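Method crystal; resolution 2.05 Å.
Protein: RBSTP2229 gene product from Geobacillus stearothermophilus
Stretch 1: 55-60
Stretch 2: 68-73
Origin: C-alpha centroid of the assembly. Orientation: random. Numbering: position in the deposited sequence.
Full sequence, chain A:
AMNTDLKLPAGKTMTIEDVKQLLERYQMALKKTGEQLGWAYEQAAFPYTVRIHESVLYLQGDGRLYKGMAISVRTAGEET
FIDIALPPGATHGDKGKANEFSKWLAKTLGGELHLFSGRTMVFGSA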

ATOM      1  N   SER A  55      17.351  -0.613 -18.423  1.00 35.99           N
ATOM      2  CA  SER A  55      16.084   0.078 -18.726  1.00 34.56           C
ATOM      3  C   SER A  55      14.799  -0.744 -18.485  1.00 32.92           C
ATOM      4  O   SER A  55      13.769  -0.452 -19.069  1.00 32.40           O
ATOM      5  CB  SER A  55      16.095   0.614 -20.162  1.00 34.73           C
ATOM      6  OG  SER A  55      17.152   1.528 -20.357  1.00 34.13           O
ATOM      7  N   VAL A  56      14.894  -1.762 -17.639  1.00 31.81           N
ATOM      8  CA  VAL A  56      13.768  -2.558 -17.175  1.00 31.29           C
ATOM      9  C   VAL A  56      13.704  -2.440 -15.632  1.00 31.32           C
ATOM     10  O   VAL A  56      14.726  -2.581 -14.927  1.00 30.97           O
ATOM     11  CB  VAL A  56      13.942  -4.035 -17.560  1.00 31.14           C
ATOM     12  CG1 VAL A  56      12.829  -4.883 -16.995  1.00 31.71           C
ATOM     13  CG2 VAL A  56      13.989  -4.204 -19.108  1.00 32.02           C
ATOM     14  N   LEU A  57      12.516  -2.189 -15.104  1.00 30.83           N
ATOM     15  CA  LEU A  57      12.319  -2.163 -13.644  1.00 31.57           C
ATOM     16  C   LEU A  57      11.983  -3.539 -13.108  1.00 31.07           C
ATOM     17  O   LEU A  57      11.011  -4.140 -13.553  1.00 31.84           O
ATOM     18  CB  LEU A  57      11.210  -1.179 -13.292  1.00 31.47           C
ATOM     19  CG  LEU A  57      11.593   0.287 -13.486  1.00 33.31           C
ATOM     20  CD1 LEU A  57      10.364   1.170 -13.530  1.00 34.97           C
ATOM     21  CD2 LEU A  57      12.550   0.773 -12.385  1.00 36.45           C
ATOM     22  N   TYR A  58      12.780  -4.059 -12.185  1.00 30.74           N
ATOM     23  CA  TYR A  58      12.501  -5.346 -11.573  1.00 31.89           C
ATOM     24  C   TYR A  58      12.003  -5.155 -10.151  1.00 32.38           C
ATOM     25  O   TYR A  58      12.649  -4.506  -9.334  1.00 32.76           O
ATOM     26  CB  TYR A  58      13.724  -6.268 -11.571  1.00 32.58           C
ATOM     27  CG  TYR A  58      14.164  -6.648 -12.957  1.00 34.25           C
ATOM     28  CD1 TYR A  58      13.621  -7.750 -13.605  1.00 36.54           C
ATOM     29  CD2 TYR A  58      15.090  -5.871 -13.639  1.00 36.30           C
ATOM     30  CE1 TYR A  58      14.007  -8.082 -14.905  1.00 38.34           C
ATOM     31  CE2 TYR A  58      15.492  -6.197 -14.927  1.00 38.60           C
ATOM     32  CZ  TYR A  58      14.938  -7.288 -15.556  1.00 38.64           C
ATOM     33  OH  TYR A  58      15.333  -7.575 -16.831  1.00 41.91           O
ATOM     34  N   LEU A  59      10.824  -5.697  -9.882  1.00 32.64           N
ATOM     35  CA  LEU A  59      10.267  -5.740  -8.541  1.00 33.09           C
ATOM     36  C   LEU A  59      10.590  -7.099  -7.944  1.00 34.10           C
ATOM     37  O   LEU A  59      10.240  -8.125  -8.519  1.00 34.73           O
ATOM     38  CB  LEU A  59       8.751  -5.506  -8.573  1.00 32.12           C
ATOM     39  CG  LEU A  59       8.280  -4.048  -8.676  1.00 31.77           C
ATOM     40  CD1 LEU A  59       8.823  -3.363  -9.894  1.00 32.24           C
ATOM     41  CD2 LEU A  59       6.750  -3.972  -8.674  1.00 31.20           C
ATOM     42  N   GLN A  60      11.265  -7.103  -6.797  1.00 35.36           N
ATOM     43  CA  GLN A  60      11.580  -8.329  -6.074  1.00 36.74           C
ATOM     44  C   GLN A  60      10.653  -8.458  -4.862  1.00 36.47           C
ATOM     45  O   GLN A  60      10.580  -7.574  -4.019  1.00 34.68           O
ATOM     46  CB  GLN A  60      13.059  -8.338  -5.632  1.00 37.90           C
ATOM     47  CG  GLN A  60      13.480  -9.601  -4.841  1.00 42.76           C
ATOM     48  CD  GLN A  60      14.929  -9.535  -4.322  1.00 49.34           C
ATOM     49  OE1 GLN A  60      15.230  -8.778  -3.390  1.00 54.30           O
ATOM     50  NE2 GLN A  60      15.818 -10.324  -4.927  1.00 51.93           N
TER
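Stretch 2 68-73: GMAISV

Residues 68-73 form an extended strand that runs antiparallel to the strand that includes residues 57-60, their N-to-C directions 163° apart and their axes approaching to 4.7 Å. Two hydrogen-bonded pairs fix the register. Leu57 N donates to Ile71 O and Ile71 N to Leu57 O, both at 2.8 Å; one pair along, Leu59 N reaches Met69 O at 2.8 Å and Met69 N returns to Leu59 O at 3.1 Å. Between them Tyr58 faces Ala70, where the CA atoms lie 4.6 Å apart.

Alternation places Leu57, Leu59, Met69 and Ile71 on one face. Leu59 (m, p) packs against both Ile71 and Met69, with its CD2 4.0 Å from Met69 CG. Ile71 is m, t; with chi2 extended, its CD1 lies 4.1 Å from Leu59 CD1. Met69, a selenomethionine, adopts p, t, p. On the face of Tyr58 and Ala70, the tyrosine ring (chi1 m) meets Ala70 CB obliquely, CE1 to CB 3.9 Å, and Val56 (t) brings CG1 to 4.2 Å from the same CB. Gly68 pairs with Gln60 at phi/psi 148/-174, a conformation that itself calls for glycine; a CB here would also lie 2.2 Å from Leu59 O, a clash. Beyond the paired residues, a water links Ser55 O (2.5 Å from the water O) to Val73 N (2.9 Å from the same O).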

ATOM      1  N   GLY A  68       7.886 -11.681  -7.780  1.00 33.53           N
ATOM      2  CA  GLY A  68       8.198 -10.426  -8.420  1.00 33.03           C
ATOM      3  C   GLY A  68       7.593 -10.252  -9.810  1.00 31.95           C
ATOM      4  O   GLY A  68       6.800 -11.070 -10.292  1.00 31.20           O
HETATM    5  N   MSE A  69       7.981  -9.156 -10.446  1.00 30.54           N
HETATM    6  CA  MSE A  69       7.585  -8.873 -11.816  1.00 30.29           C
HETATM    7  C   MSE A  69       8.562  -7.875 -12.443  1.00 29.41           C
HETATM    8  O   MSE A  69       9.416  -7.309 -11.752  1.00 28.18           O
HETATM    9  CB  MSE A  69       6.154  -8.297 -11.841  1.00 30.94           C
HETATM   10  CG  MSE A  69       6.025  -6.886 -11.289  1.00 32.07           C
HETATM   11 SE   MSE A  69       4.170  -6.307 -10.938  0.84 38.92          SE
HETATM   12  CE  MSE A  69       3.832  -7.357  -9.307  1.00 37.38           C
ATOM     13  N   ALA A  70       8.391  -7.640 -13.737  1.00 28.23           N
ATOM     14  CA  ALA A  70       9.293  -6.816 -14.520  1.00 28.78           C
ATOM     15  C   ALA A  70       8.479  -5.838 -15.336  1.00 28.57           C
ATOM     16  O   ALA A  70       7.518  -6.239 -16.013  1.00 28.86           O
ATOM     17  CB  ALA A  70      10.135  -7.722 -15.444  1.00 29.36           C
ATOM     18  N   ILE A  71       8.836  -4.565 -15.262  1.00 27.76           N
ATOM     19  CA  ILE A  71       8.099  -3.511 -15.928  1.00 27.96           C
ATOM     20  C   ILE A  71       9.019  -2.770 -16.877  1.00 28.08           C
ATOM     21  O   ILE A  71      10.104  -2.355 -16.492  1.00 27.63           O
ATOM     22  CB  ILE A  71       7.494  -2.520 -14.877  1.00 27.69           C
ATOM     23  CG1 ILE A  71       6.719  -3.294 -13.803  1.00 30.16           C
ATOM     24  CG2 ILE A  71       6.618  -1.511 -15.555  1.00 28.26           C
ATOM     25  CD1 ILE A  71       6.063  -2.428 -12.731  1.00 31.02           C
ATOM     26  N   SER A  72       8.559  -2.587 -18.111  1.00 28.15           N
ATOM     27  CA  SER A  72       9.338  -1.940 -19.156  1.00 28.53           C
ATOM     28  C   SER A  72       8.464  -1.119 -20.077  1.00 28.51           C
ATOM     29  O   SER A  72       7.219  -1.207 -20.038  1.00 28.05           O
ATOM     30  CB  SER A  72      10.090  -2.999 -19.968  1.00 28.95           C
ATOM     31  OG  SER A  72       9.216  -3.999 -20.448  1.00 29.64           O
ATOM     32  N   VAL A  73       9.121  -0.282 -20.875  1.00 27.91           N
ATOM     33  CA  VAL A  73       8.463   0.511 -21.878  1.00 28.17           C
ATOM     34  C   VAL A  73       8.736  -0.118 -23.247  1.00 29.18           C
ATOM     35  O   VAL A  73       9.847  -0.525 -23.532  1.00 28.48           O
ATOM     36  CB  VAL A  73       8.956   1.950 -21.867  1.00 28.45           C
ATOM     37  CG1 VAL A  73       8.268   2.771 -22.946  1.00 28.73           C
ATOM     38  CG2 VAL A  73       8.756   2.567 -20.487  1.00 29.89           C
TER
HETATM   39  O   HOH W   1      12.057  -0.076 -20.875  1.00 26.26           O